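Local coordinates for protein folylpolyglutamate synthase (FolC) (Helicobacter pylori, PDB 6K8C) that probably catalyses ATP-dependent addition of glutamate to dihydropteroate, forming dihydrofolate, and of further glutamates to reduced folates, forming folylpolyglutamates, at residues I32-D37 with A125-V130; K215-Q220 with A247-E252; L236-A241 with A293-E298; K318-V323 with K351-T356. All coordinates share one frame; numbering follows the deposited sequence.

How the interactions relate
From the N terminus, interaction 1 comes first. It joins helix 28-41 to helix 121-132 across 87 intervening residues. Interaction 2 then closes a shorter loop of 26 residues, setting helix 241-254 against edge strand 215-218 of the first sheet. Interaction 3 starts inside that loop, at 236-241, and reaches forward to helix 290-303, so it crosses interaction 2. It links the Mur ligase middle domain to the glutamate ligase domain. Interaction 4 follows in series and pairs helices 320-327 and 347-357 within the second domain. Interactions 3 and 4 touch, with Ala293 CB 4.1 Å from Val323 CG1. The centres of interactions 1 and 4 are about 42 Å apart.

Interaction 1 (I32-D37 with A125-V130); sequences IQIYKD and ATLLAV
This is a buried, apolar helix-helix contact in which Leu127 meets Ile34 and Tyr35. Helix 28-41, near the N terminus, packs here against helix 121-132 of the Mur ligase middle region. The two segments run in roughly the same direction, at 28°. Their axes come no closer than 11.6 Å, and the side chains of Leu127, Ile34 and Tyr35 bridge this distance. Leu127 does this with both of its methyl branches. Its CD1 touches Ile34 CG2 at 3.8 Å, the two side chains crossing at about a right angle. Its CD2 lies 4.1 Å from Tyr35 CD1, at the edge of the ring and near the ring plane. The ring extends toward the second helix because Tyr35 CG is anti to the backbone N (chi1 -172°). Further along, the Tyr35 OH end passes Val130 CG1 at 4.5 Å, a loose approach. Phe31 and Phe38, one turn before and after on the first helix, also touch Leu127. Leu127 therefore sits among residues spaced i, i+3, i+4 and i+7, an arrangement resembling knobs-into-holes packing. Phe115 and Cys119 close the same cluster from the chain just before the second helix, and Leu155 meets Tyr35 and Val130. No hydrogen bond or salt bridge joins the two segments. The contact rests on shape and on burial of hydrocarbon, and no polar bond fixes its direction.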
loop_
_atom_site.group_PDB
_atom_site.type_symbol
_atom_site.label_atom_id
_atom_site.label_comp_id
_atom_site.label_asym_id
_atom_site.label_seq_id
_atom_site.Cartn_x
_atom_site.Cartn_y
_atom_site.Cartn_z
ATOM N N ILE A 32 10.784 20.164 -2.022
ATOM C CA ILE A 32 10.252 21.223 -2.879
ATOM C C ILE A 32 11.360 21.778 -3.762
ATOM O O ILE A 32 11.173 21.996 -4.967
ATOM C CB ILE A 32 9.594 22.326 -2.029
ATOM C CG1 ILE A 32 8.319 21.805 -1.368
ATOM C CG2 ILE A 32 9.278 23.548 -2.889
ATOM C CD1 ILE A 32 7.920 22.577 -0.128
ATOM N N GLN A 33 12.545 21.978 -3.183
ATOM C CA GLN A 33 13.688 22.436 -3.962
ATOM C C GLN A 33 14.210 21.337 -4.880
ATOM O O GLN A 33 14.547 21.602 -6.041
ATOM C CB GLN A 33 14.786 22.928 -3.018
ATOM C CG GLN A 33 15.999 23.513 -3.705
ATOM C CD GLN A 33 17.117 23.821 -2.726
ATOM O OE1 GLN A 33 16.951 23.694 -1.512
ATOM N NE2 GLN A 33 18.268 24.225 -3.251
ATOM N N ILE A 34 14.287 20.098 -4.381
ATOM C CA ILE A 34 14.730 18.987 -5.222
ATOM C C ILE A 34 13.846 18.881 -6.456
ATOM O O ILE A 34 14.335 18.767 -7.587
ATOM C CB ILE A 34 14.729 17.664 -4.429
ATOM C CG1 ILE A 34 15.875 17.618 -3.418
ATOM C CG2 ILE A 34 14.837 16.469 -5.383
ATOM C CD1 ILE A 34 15.734 16.492 -2.406
ATOM N N TYR A 35 12.526 18.922 -6.251
ATOM C CA TYR A 35 11.598 18.699 -7.356
ATOM C C TYR A 35 11.673 19.828 -8.375
ATOM O O TYR A 35 11.595 19.586 -9.585
ATOM C CB TYR A 35 10.167 18.527 -6.825
ATOM C CG TYR A 35 9.206 18.093 -7.904
ATOM C CD1 TYR A 35 9.412 16.907 -8.597
ATOM C CD2 TYR A 35 8.121 18.882 -8.263
ATOM C CE1 TYR A 35 8.561 16.511 -9.604
ATOM C CE2 TYR A 35 7.253 18.487 -9.272
ATOM C CZ TYR A 35 7.484 17.300 -9.935
ATOM O OH TYR A 35 6.640 16.894 -10.942
ATOM N N LYS A 36 11.833 21.068 -7.906
ATOM C CA LYS A 36 11.999 22.193 -8.823
ATOM C C LYS A 36 13.226 21.999 -9.703
ATOM O O LYS A 36 13.174 22.220 -10.919
ATOM C CB LYS A 36 12.095 23.501 -8.036
ATOM C CG LYS A 36 11.261 24.640 -8.613
ATOM C CD LYS A 36 9.798 24.538 -8.177
ATOM C CE LYS A 36 9.005 25.780 -8.573
ATOM N NZ LYS A 36 7.798 25.972 -7.719
ATOM N N ASP A 37 14.339 21.564 -9.104
ATOM C CA ASP A 37 15.538 21.267 -9.883
ATOM C C ASP A 37 15.297 20.128 -10.861
ATOM O O ASP A 37 15.781 20.165 -11.998
ATOM C CB ASP A 37 16.700 20.914 -8.955
ATOM C CG ASP A 37 17.208 22.103 -8.177
ATOM O OD1 ASP A 37 16.644 23.206 -8.333
ATOM O OD2 ASP A 37 18.176 21.929 -7.408
ATOM N N ALA A 125 12.831 7.533 -4.535
ATOM C CA ALA A 125 11.800 6.677 -5.120
ATOM C C ALA A 125 10.746 7.508 -5.840
ATOM O O ALA A 125 10.277 7.130 -6.921
ATOM C CB ALA A 125 11.152 5.815 -4.031
ATOM N N THR A 126 10.374 8.653 -5.259
ATOM C CA THR A 126 9.397 9.536 -5.889
ATOM C C THR A 126 9.897 10.045 -7.238
ATOM O O THR A 126 9.154 10.040 -8.226
ATOM C CB THR A 126 9.067 10.706 -4.953
ATOM O OG1 THR A 126 8.528 10.199 -3.724
ATOM C CG2 THR A 126 8.047 11.648 -5.587
ATOM N N LEU A 127 11.156 10.493 -7.302
ATOM C CA LEU A 127 11.701 10.951 -8.577
ATOM C C LEU A 127 11.765 9.817 -9.587
ATOM O O LEU A 127 11.509 10.025 -10.779
ATOM C CB LEU A 127 13.096 11.563 -8.388
ATOM C CG LEU A 127 13.203 12.863 -7.590
ATOM C CD1 LEU A 127 14.641 13.386 -7.660
ATOM C CD2 LEU A 127 12.222 13.918 -8.088
ATOM N N LEU A 128 12.120 8.611 -9.135
ATOM C CA LEU A 128 12.128 7.466 -10.035
ATOM C C LEU A 128 10.737 7.215 -10.610
ATOM O O LEU A 128 10.594 6.903 -11.800
ATOM C CB LEU A 128 12.641 6.224 -9.303
ATOM C CG LEU A 128 14.145 6.137 -9.026
ATOM C CD1 LEU A 128 14.437 4.969 -8.099
ATOM C CD2 LEU A 128 14.927 6.015 -10.326
ATOM N N ALA A 129 9.699 7.352 -9.783
ATOM C CA ALA A 129 8.335 7.178 -10.276
ATOM C C ALA A 129 8.004 8.204 -11.354
ATOM O O ALA A 129 7.424 7.861 -12.391
ATOM C CB ALA A 129 7.337 7.270 -9.116
ATOM N N VAL A 130 8.364 9.470 -11.127
ATOM C CA VAL A 130 8.083 10.507 -12.117
ATOM C C VAL A 130 8.852 10.240 -13.403
ATOM O O VAL A 130 8.323 10.427 -14.506
ATOM C CB VAL A 130 8.407 11.899 -11.548
ATOM C CG1 VAL A 130 8.109 12.987 -12.592
ATOM C CG2 VAL A 130 7.635 12.143 -10.267
#

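Interaction 2 (K215-Q220 with A247-E252); sequences KLIVVQ and ALKAFE
Ile217 and Lys249 meet through hydrocarbon alone. The CG2 branch of Ile217 lies 3.8 Å from Lys249 CE and 4.1 Å from Lys249 CG, so one methyl group rests against two points along the lysine chain. The two side chains pass at a slant. Val219 makes the second touch, with its CG2 4.3 Å from Lys249 CB. The methylenes of Lys249 thus rest against the two apolar side chains, and its NZ takes no part in the contact. Two bends in the chain bring this about. Lys249 leaves the helix with CG anti to the backbone N (chi1 -170°), then turns at chi2 (59°) and again at chi3. On the strand side, Ile217 CG2 is also anti to its backbone N, which projects this branch at the helix. The wider setting is the sheet of the Mur ligase middle domain, which belongs to the P-loop NTPase group. Strand 215-218 is its outermost strand on this side, and helix 241-254 packs beside it. Backbone hydrogen bonds hold Ile217 to Ser192 and Ile194 of the parallel neighbour 191-194, and Val219 is bonded to Ile194. Val219 also packs on Ile193, Met242 and Val246, which places it in the buried layer between sheet and helix. Ala250, next to Lys249, reaches Ile193 and Leu65 of helix 58-70. Thr253, one turn after Lys249, touches Ile217.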
loop_
_atom_site.group_PDB
_atom_site.type_symbol
_atom_site.label_atom_id
_atom_site.label_comp_id
_atom_site.label_asym_id
_atom_site.label_seq_id
_atom_site.Cartn_x
_atom_site.Cartn_y
_atom_site.Cartn_z
ATOM N N LYS A 215 -13.772 21.186 -4.081
ATOM C CA LYS A 215 -14.897 20.282 -4.275
ATOM C C LYS A 215 -14.557 18.936 -3.639
ATOM O O LYS A 215 -13.559 18.305 -4.000
ATOM C CB LYS A 215 -15.241 20.125 -5.756
ATOM C CG LYS A 215 -16.396 19.146 -6.020
ATOM C CD LYS A 215 -16.374 18.628 -7.449
ATOM C CE LYS A 215 -17.745 18.191 -7.942
ATOM N NZ LYS A 215 -17.661 17.813 -9.383
ATOM N N LEU A 216 -15.375 18.520 -2.681
ATOM C CA LEU A 216 -15.194 17.274 -1.949
ATOM C C LEU A 216 -16.327 16.334 -2.337
ATOM O O LEU A 216 -17.496 16.637 -2.089
ATOM C CB LEU A 216 -15.188 17.540 -0.444
ATOM C CG LEU A 216 -14.815 16.414 0.513
ATOM C CD1 LEU A 216 -13.410 15.895 0.212
ATOM C CD2 LEU A 216 -14.930 16.912 1.954
ATOM N N ILE A 217 -15.987 15.217 -2.970
ATOM C CA ILE A 217 -16.971 14.233 -3.407
ATOM C C ILE A 217 -17.020 13.137 -2.353
ATOM O O ILE A 217 -16.078 12.354 -2.215
ATOM C CB ILE A 217 -16.634 13.662 -4.790
ATOM C CG1 ILE A 217 -16.696 14.759 -5.854
ATOM C CG2 ILE A 217 -17.591 12.533 -5.149
ATOM C CD1 ILE A 217 -15.987 14.379 -7.146
ATOM N N VAL A 218 -18.123 13.063 -1.619
ATOM C CA VAL A 218 -18.251 12.129 -0.507
ATOM C C VAL A 218 -18.824 10.819 -1.034
ATOM O O VAL A 218 -19.932 10.789 -1.576
ATOM C CB VAL A 218 -19.130 12.716 0.606
ATOM C CG1 VAL A 218 -19.247 11.747 1.765
ATOM C CG2 VAL A 218 -18.557 14.055 1.073
ATOM N N VAL A 219 -18.071 9.736 -0.878
ATOM C CA VAL A 219 -18.521 8.430 -1.349
ATOM C C VAL A 219 -19.582 7.900 -0.398
ATOM O O VAL A 219 -19.361 7.825 0.817
ATOM C CB VAL A 219 -17.340 7.454 -1.461
ATOM C CG1 VAL A 219 -17.847 6.062 -1.780
ATOM C CG2 VAL A 219 -16.373 7.926 -2.538
ATOM N N GLN A 220 -20.739 7.540 -0.949
ATOM C CA GLN A 220 -21.810 6.961 -0.147
ATOM C C GLN A 220 -21.375 5.632 0.456
ATOM O O GLN A 220 -20.668 4.842 -0.179
ATOM C CB GLN A 220 -23.054 6.746 -1.006
ATOM C CG GLN A 220 -23.820 8.007 -1.343
ATOM C CD GLN A 220 -25.302 7.732 -1.517
ATOM O OE1 GLN A 220 -25.697 6.892 -2.331
ATOM N NE2 GLN A 220 -26.130 8.429 -0.745
ATOM N N ALA A 247 -12.526 3.618 -5.812
ATOM C CA ALA A 247 -11.765 3.670 -7.056
ATOM C C ALA A 247 -12.680 3.900 -8.251
ATOM O O ALA A 247 -12.308 4.600 -9.199
ATOM C CB ALA A 247 -10.962 2.383 -7.243
ATOM N N LEU A 248 -13.876 3.307 -8.231
ATOM C CA LEU A 248 -14.820 3.523 -9.324
ATOM C C LEU A 248 -15.275 4.976 -9.377
ATOM O O LEU A 248 -15.389 5.557 -10.463
ATOM C CB LEU A 248 -16.020 2.585 -9.171
ATOM C CG LEU A 248 -16.968 2.450 -10.365
ATOM C CD1 LEU A 248 -16.233 1.926 -11.586
ATOM C CD2 LEU A 248 -18.134 1.536 -10.002
ATOM N N LYS A 249 -15.538 5.579 -8.215
ATOM C CA LYS A 249 -15.910 6.992 -8.185
ATOM C C LYS A 249 -14.781 7.871 -8.710
ATOM O O LYS A 249 -15.026 8.854 -9.420
ATOM C CB LYS A 249 -16.291 7.406 -6.765
ATOM C CG LYS A 249 -16.924 8.787 -6.679
ATOM C CD LYS A 249 -18.191 8.839 -7.520
ATOM C CE LYS A 249 -19.280 9.642 -6.842
ATOM N NZ LYS A 249 -20.581 9.490 -7.547
ATOM N N ALA A 250 -13.538 7.547 -8.347
ATOM C CA ALA A 250 -12.390 8.258 -8.906
ATOM C C ALA A 250 -12.352 8.120 -10.420
ATOM O O ALA A 250 -12.176 9.110 -11.142
ATOM C CB ALA A 250 -11.093 7.736 -8.282
ATOM N N PHE A 251 -12.523 6.889 -10.912
ATOM C CA PHE A 251 -12.541 6.628 -12.349
ATOM C C PHE A 251 -13.596 7.474 -13.050
ATOM O O PHE A 251 -13.315 8.134 -14.059
ATOM C CB PHE A 251 -12.797 5.135 -12.588
ATOM C CG PHE A 251 -12.974 4.763 -14.036
ATOM C CD1 PHE A 251 -11.873 4.460 -14.823
ATOM C CD2 PHE A 251 -14.239 4.697 -14.605
ATOM C CE1 PHE A 251 -12.025 4.110 -16.156
ATOM C CE2 PHE A 251 -14.400 4.350 -15.933
ATOM C CZ PHE A 251 -13.291 4.055 -16.712
ATOM N N GLU A 252 -14.824 7.456 -12.531
ATOM C CA GLU A 252 -15.903 8.230 -13.135
ATOM C C GLU A 252 -15.643 9.731 -13.047
ATOM O O GLU A 252 -16.075 10.487 -13.924
ATOM C CB GLU A 252 -17.233 7.873 -12.460
ATOM C CG GLU A 252 -17.596 6.397 -12.600
ATOM C CD GLU A 252 -18.807 5.997 -11.777
ATOM O OE1 GLU A 252 -19.243 6.798 -10.924
ATOM O OE2 GLU A 252 -19.321 4.876 -11.984
#

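Interaction 3 (L236-A241 with A293-E298); sequences LARFLA and AKALKE
Arg238, which meets Ala295 through its backbone, lays its side chain over the ring of Phe239. Arg238 CG stands 4.0 Å above the ring plane, over the ring centre. The Phe239 side chain also touches Leu269 and Leu271, and it leaves the backbone away from the 293-298 segment. Across the contact, Ala295 CB is the main touching group. It lies 3.6 Å from Arg238 CA and equally near Arg238 N. Ala237 O is 3.7 Å from this methyl carbon, and Ala237 CB is 4.2 Å from it. The approach is close, with the nearest CA atoms, those of Arg238 and Ala295, 5.1 Å apart. A small residue on the helix lets the main chain come in this far. Residues 236-239 form a type I beta turn, closed by the bond from Phe239 N to Leu236 O (3.1 Å), and Ala237 and Arg238 are its two central residues. With CG anti to its backbone N (chi1 174°) and a bend at chi2, Arg238 carries its guanidinium group past the turn. There Arg238 NE forms a salt bridge with Asp285, and NH1 makes a weak hydrogen bond to a bound citrate, probably from the crystallisation liquor. Asp285 ends a strand of the glutamate ligase domain, while Arg238 belongs to the middle domain. The arrangement is an interdomain contact of the Mur ligase family, in whose members the active site lies in the cleft between these two domains.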
loop_
_atom_site.group_PDB
_atom_site.type_symbol
_atom_site.label_atom_id
_atom_site.label_comp_id
_atom_site.label_asym_id
_atom_site.label_seq_id
_atom_site.Cartn_x
_atom_site.Cartn_y
_atom_site.Cartn_z
ATOM N N LEU A 236 -12.666 -12.380 -4.004
ATOM C CA LEU A 236 -11.758 -11.333 -3.541
ATOM C C LEU A 236 -12.166 -10.763 -2.192
ATOM O O LEU A 236 -12.096 -9.547 -1.998
ATOM C CB LEU A 236 -11.668 -10.224 -4.587
ATOM C CG LEU A 236 -11.034 -10.562 -5.938
ATOM C CD1 LEU A 236 -11.272 -9.446 -6.944
ATOM C CD2 LEU A 236 -9.545 -10.842 -5.789
ATOM N N ALA A 237 -12.576 -11.605 -1.237
ATOM C CA ALA A 237 -12.890 -11.114 0.102
ATOM C C ALA A 237 -11.685 -10.486 0.787
ATOM O O ALA A 237 -11.853 -9.791 1.798
ATOM C CB ALA A 237 -13.436 -12.247 0.971
ATOM N N ARG A 238 -10.478 -10.717 0.263
ATOM C CA ARG A 238 -9.286 -10.111 0.842
ATOM C C ARG A 238 -9.356 -8.588 0.815
ATOM O O ARG A 238 -8.769 -7.922 1.676
ATOM C CB ARG A 238 -8.040 -10.608 0.099
ATOM C CG ARG A 238 -6.735 -9.948 0.521
ATOM C CD ARG A 238 -6.467 -10.223 1.984
ATOM N NE ARG A 238 -5.251 -9.585 2.485
ATOM C CZ ARG A 238 -5.145 -8.293 2.779
ATOM N NH1 ARG A 238 -6.176 -7.473 2.597
ATOM N NH2 ARG A 238 -4.004 -7.818 3.253
ATOM N N PHE A 239 -10.082 -8.018 -0.141
ATOM C CA PHE A 239 -10.138 -6.574 -0.321
ATOM C C PHE A 239 -11.537 -6.054 -0.010
ATOM O O PHE A 239 -12.531 -6.628 -0.461
ATOM C CB PHE A 239 -9.731 -6.197 -1.744
ATOM C CG PHE A 239 -8.408 -6.770 -2.158
ATOM C CD1 PHE A 239 -7.228 -6.249 -1.658
ATOM C CD2 PHE A 239 -8.346 -7.838 -3.036
ATOM C CE1 PHE A 239 -6.000 -6.775 -2.037
ATOM C CE2 PHE A 239 -7.122 -8.372 -3.416
ATOM C CZ PHE A 239 -5.950 -7.838 -2.913
ATOM N N LEU A 240 -11.601 -4.976 0.769
ATOM C CA LEU A 240 -12.877 -4.351 1.097
ATOM C C LEU A 240 -13.578 -3.878 -0.168
ATOM O O LEU A 240 -12.978 -3.207 -1.012
ATOM C CB LEU A 240 -12.664 -3.168 2.041
ATOM C CG LEU A 240 -12.576 -3.434 3.543
ATOM C CD1 LEU A 240 -12.193 -2.158 4.282
ATOM C CD2 LEU A 240 -13.894 -3.990 4.065
ATOM N N ALA A 241 -14.860 -4.226 -0.291
ATOM C CA ALA A 241 -15.627 -3.805 -1.458
ATOM C C ALA A 241 -15.649 -2.287 -1.586
ATOM O O ALA A 241 -15.615 -1.754 -2.699
ATOM C CB ALA A 241 -17.051 -4.364 -1.381
ATOM N N ALA A 293 -8.069 -11.061 8.071
ATOM C CA ALA A 293 -7.928 -12.319 8.797
ATOM C C ALA A 293 -9.032 -13.297 8.420
ATOM O O ALA A 293 -8.778 -14.495 8.244
ATOM C CB ALA A 293 -7.918 -12.059 10.301
ATOM N N LYS A 294 -10.266 -12.801 8.275
ATOM C CA LYS A 294 -11.357 -13.662 7.832
ATOM C C LYS A 294 -11.089 -14.210 6.438
ATOM O O LYS A 294 -11.316 -15.396 6.174
ATOM C CB LYS A 294 -12.679 -12.896 7.866
ATOM C CG LYS A 294 -13.192 -12.607 9.265
ATOM C CD LYS A 294 -14.469 -11.779 9.228
ATOM C CE LYS A 294 -15.038 -11.579 10.623
ATOM N NZ LYS A 294 -16.100 -10.533 10.650
ATOM N N ALA A 295 -10.595 -13.360 5.533
ATOM C CA ALA A 295 -10.325 -13.805 4.170
ATOM C C ALA A 295 -9.190 -14.820 4.131
ATOM O O ALA A 295 -9.215 -15.759 3.326
ATOM C CB ALA A 295 -9.994 -12.604 3.288
ATOM N N LEU A 296 -8.180 -14.648 4.986
ATOM C CA LEU A 296 -7.079 -15.605 4.995
ATOM C C LEU A 296 -7.510 -16.934 5.600
ATOM O O LEU A 296 -7.071 -17.999 5.149
ATOM C CB LEU A 296 -5.889 -15.023 5.748
ATOM C CG LEU A 296 -5.181 -13.946 4.926
ATOM C CD1 LEU A 296 -4.472 -12.985 5.832
ATOM C CD2 LEU A 296 -4.205 -14.575 3.943
ATOM N N LYS A 297 -8.366 -16.896 6.622
ATOM C CA LYS A 297 -8.942 -18.130 7.141
ATOM C C LYS A 297 -9.629 -18.912 6.027
ATOM O O LYS A 297 -9.433 -20.125 5.888
ATOM C CB LYS A 297 -9.928 -17.818 8.269
ATOM C CG LYS A 297 -10.802 -19.005 8.667
ATOM C CD LYS A 297 -11.303 -18.882 10.112
ATOM C CE LYS A 297 -12.385 -17.817 10.259
ATOM N NZ LYS A 297 -12.941 -17.760 11.658
ATOM N N GLU A 298 -10.432 -18.220 5.213
ATOM C CA GLU A 298 -11.122 -18.883 4.111
ATOM C C GLU A 298 -10.131 -19.412 3.082
ATOM O O GLU A 298 -10.309 -20.510 2.544
ATOM C CB GLU A 298 -12.113 -17.920 3.454
ATOM C CG GLU A 298 -13.384 -17.673 4.257
ATOM C CD GLU A 298 -13.873 -18.914 4.983
ATOM O OE1 GLU A 298 -13.958 -18.882 6.232
ATOM O OE2 GLU A 298 -14.176 -19.919 4.304
#

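Interaction 4 (K318-V323 with K351-T356); sequences KDAFLV and KGILET
Two neighbouring helices of the alpha/beta glutamate ligase domain meet here, through Phe321 and Ala320 on one and Ile353 and Thr356 on the other. Ile353 supplies both of its branches. Its CG2 presses on the start of helix 320-327, 3.7 Å from Phe321 CA. The same methyl lies 4.0 Å from Phe321 CD1, at the edge of the ring and near its plane. The other branch ends in CD1, which reaches Ala320 CB at 4.2 Å. With CG2 anti to its backbone N and CG1 anti to the carbonyl carbon (chi1 -65°), Ile353 spreads its two arms over consecutive residues. Phe321 points its ring along the second helix, where CE1 comes within 4.1 Å of Thr356 CG2. Ile353 and Thr356 are three residues apart and present their methyls on the same face of helix 347-357.

The helices connect parallel strands of the second sheet. Helix 320-327 leads from 308-312 to 331-336, and helix 347-357 leads on to 361-363, so each belongs to a beta-alpha-beta unit. Leu354 faces that sheet, touching Val334, Ile336 and Tyr361.

Asp319 is the N-cap of helix 320-327. Its OD1 accepts from Leu322 N at 3.2 Å in a nearly straight bond (168°). The donor comes from well above the carboxylate plane, 62° out of it. This bond satisfies an amide in the first turn, the turn that carries Ala320 and Phe321 to Ile353. On the far flank, Val323 packs on Ala293 of helix 290-303 and Leu322 on Pro290.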
loop_
_atom_site.group_PDB
_atom_site.type_symbol
_atom_site.label_atom_id
_atom_site.label_comp_id
_atom_site.label_asym_id
_atom_site.label_seq_id
_atom_site.Cartn_x
_atom_site.Cartn_y
_atom_site.Cartn_z
ATOM N N LYS A 318 -2.753 -2.324 17.050
ATOM C CA LYS A 318 -3.698 -3.189 16.363
ATOM C C LYS A 318 -4.409 -4.118 17.341
ATOM O O LYS A 318 -3.916 -4.417 18.432
ATOM C CB LYS A 318 -2.984 -4.004 15.282
ATOM C CG LYS A 318 -2.368 -3.151 14.184
ATOM C CD LYS A 318 -3.416 -2.667 13.192
ATOM C CE LYS A 318 -3.049 -1.312 12.602
ATOM N NZ LYS A 318 -3.276 -0.193 13.560
ATOM N N ASP A 319 -5.593 -4.573 16.925
ATOM C CA ASP A 319 -6.421 -5.465 17.736
ATOM C C ASP A 319 -5.946 -6.897 17.509
ATOM O O ASP A 319 -6.564 -7.691 16.795
ATOM C CB ASP A 319 -7.894 -5.295 17.386
ATOM C CG ASP A 319 -8.821 -6.006 18.363
ATOM O OD1 ASP A 319 -8.330 -6.787 19.208
ATOM O OD2 ASP A 319 -10.048 -5.785 18.277
ATOM N N ALA A 320 -4.818 -7.226 18.144
ATOM C CA ALA A 320 -4.237 -8.554 17.982
ATOM C C ALA A 320 -5.187 -9.640 18.467
ATOM O O ALA A 320 -5.293 -10.703 17.845
ATOM C CB ALA A 320 -2.908 -8.637 18.727
ATOM N N PHE A 321 -5.890 -9.386 19.574
ATOM C CA PHE A 321 -6.774 -10.396 20.148
ATOM C C PHE A 321 -7.822 -10.849 19.137
ATOM O O PHE A 321 -7.993 -12.050 18.897
ATOM C CB PHE A 321 -7.443 -9.846 21.414
ATOM C CG PHE A 321 -8.508 -10.740 21.968
ATOM C CD1 PHE A 321 -8.180 -11.784 22.818
ATOM C CD2 PHE A 321 -9.843 -10.541 21.639
ATOM C CE1 PHE A 321 -9.155 -12.611 23.331
ATOM C CE2 PHE A 321 -10.823 -11.372 22.145
ATOM C CZ PHE A 321 -10.481 -12.408 22.991
ATOM N N LEU A 322 -8.537 -9.897 18.537
ATOM C CA LEU A 322 -9.612 -10.251 17.617
ATOM C C LEU A 322 -9.074 -10.975 16.388
ATOM O O LEU A 322 -9.667 -11.959 15.928
ATOM C CB LEU A 322 -10.377 -8.993 17.210
ATOM C CG LEU A 322 -11.577 -9.194 16.283
ATOM C CD1 LEU A 322 -12.480 -10.290 16.821
ATOM C CD2 LEU A 322 -12.340 -7.886 16.108
ATOM N N VAL A 323 -7.948 -10.507 15.850
ATOM C CA VAL A 323 -7.381 -11.125 14.654
ATOM C C VAL A 323 -7.003 -12.575 14.934
ATOM O O VAL A 323 -7.323 -13.481 14.155
ATOM C CB VAL A 323 -6.181 -10.301 14.157
ATOM C CG1 VAL A 323 -5.243 -11.157 13.326
ATOM C CG2 VAL A 323 -6.677 -9.092 13.373
ATOM N N LYS A 351 2.138 -12.885 24.395
ATOM C CA LYS A 351 2.029 -14.214 24.988
ATOM C C LYS A 351 0.767 -14.348 25.830
ATOM O O LYS A 351 0.168 -15.429 25.882
ATOM C CB LYS A 351 3.260 -14.517 25.842
ATOM C CG LYS A 351 4.495 -14.955 25.062
ATOM C CD LYS A 351 5.616 -15.352 26.019
ATOM C CE LYS A 351 6.802 -15.966 25.285
ATOM N NZ LYS A 351 7.973 -16.171 26.187
ATOM N N GLY A 352 0.351 -13.268 26.495
ATOM C CA GLY A 352 -0.848 -13.330 27.313
ATOM C C GLY A 352 -2.118 -13.407 26.493
ATOM O O GLY A 352 -3.087 -14.054 26.903
ATOM N N ILE A 353 -2.137 -12.745 25.334
ATOM C CA ILE A 353 -3.282 -12.860 24.436
ATOM C C ILE A 353 -3.406 -14.286 23.927
ATOM O O ILE A 353 -4.501 -14.865 23.904
ATOM C CB ILE A 353 -3.151 -11.854 23.279
ATOM C CG1 ILE A 353 -3.221 -10.422 23.814
ATOM C CG2 ILE A 353 -4.225 -12.103 22.221
ATOM C CD1 ILE A 353 -2.774 -9.374 22.821
ATOM N N LEU A 354 -2.281 -14.880 23.522
ATOM C CA LEU A 354 -2.304 -16.248 23.021
ATOM C C LEU A 354 -2.729 -17.221 24.109
ATOM O O LEU A 354 -3.414 -18.213 23.833
ATOM C CB LEU A 354 -0.928 -16.615 22.458
ATOM C CG LEU A 354 -0.533 -15.766 21.248
ATOM C CD1 LEU A 354 0.971 -15.754 21.043
ATOM C CD2 LEU A 354 -1.244 -16.270 19.996
ATOM N N GLU A 355 -2.339 -16.951 25.356
ATOM C CA GLU A 355 -2.759 -17.815 26.454
ATOM C C GLU A 355 -4.250 -17.657 26.739
ATOM O O GLU A 355 -4.949 -18.650 26.965
ATOM C CB GLU A 355 -1.920 -17.527 27.699
ATOM C CG GLU A 355 -0.580 -18.257 27.702
ATOM C CD GLU A 355 0.469 -17.575 28.564
ATOM O OE1 GLU A 355 0.091 -16.866 29.520
ATOM O OE2 GLU A 355 1.676 -17.749 28.283
ATOM N N THR A 356 -4.757 -16.422 26.715
ATOM C CA THR A 356 -6.199 -16.218 26.844
ATOM C C THR A 356 -6.957 -16.985 25.769
ATOM O O THR A 356 -8.019 -17.561 26.033
ATOM C CB THR A 356 -6.534 -14.726 26.761
ATOM O OG1 THR A 356 -5.949 -14.032 27.869
ATOM C CG2 THR A 356 -8.045 -14.510 26.766
#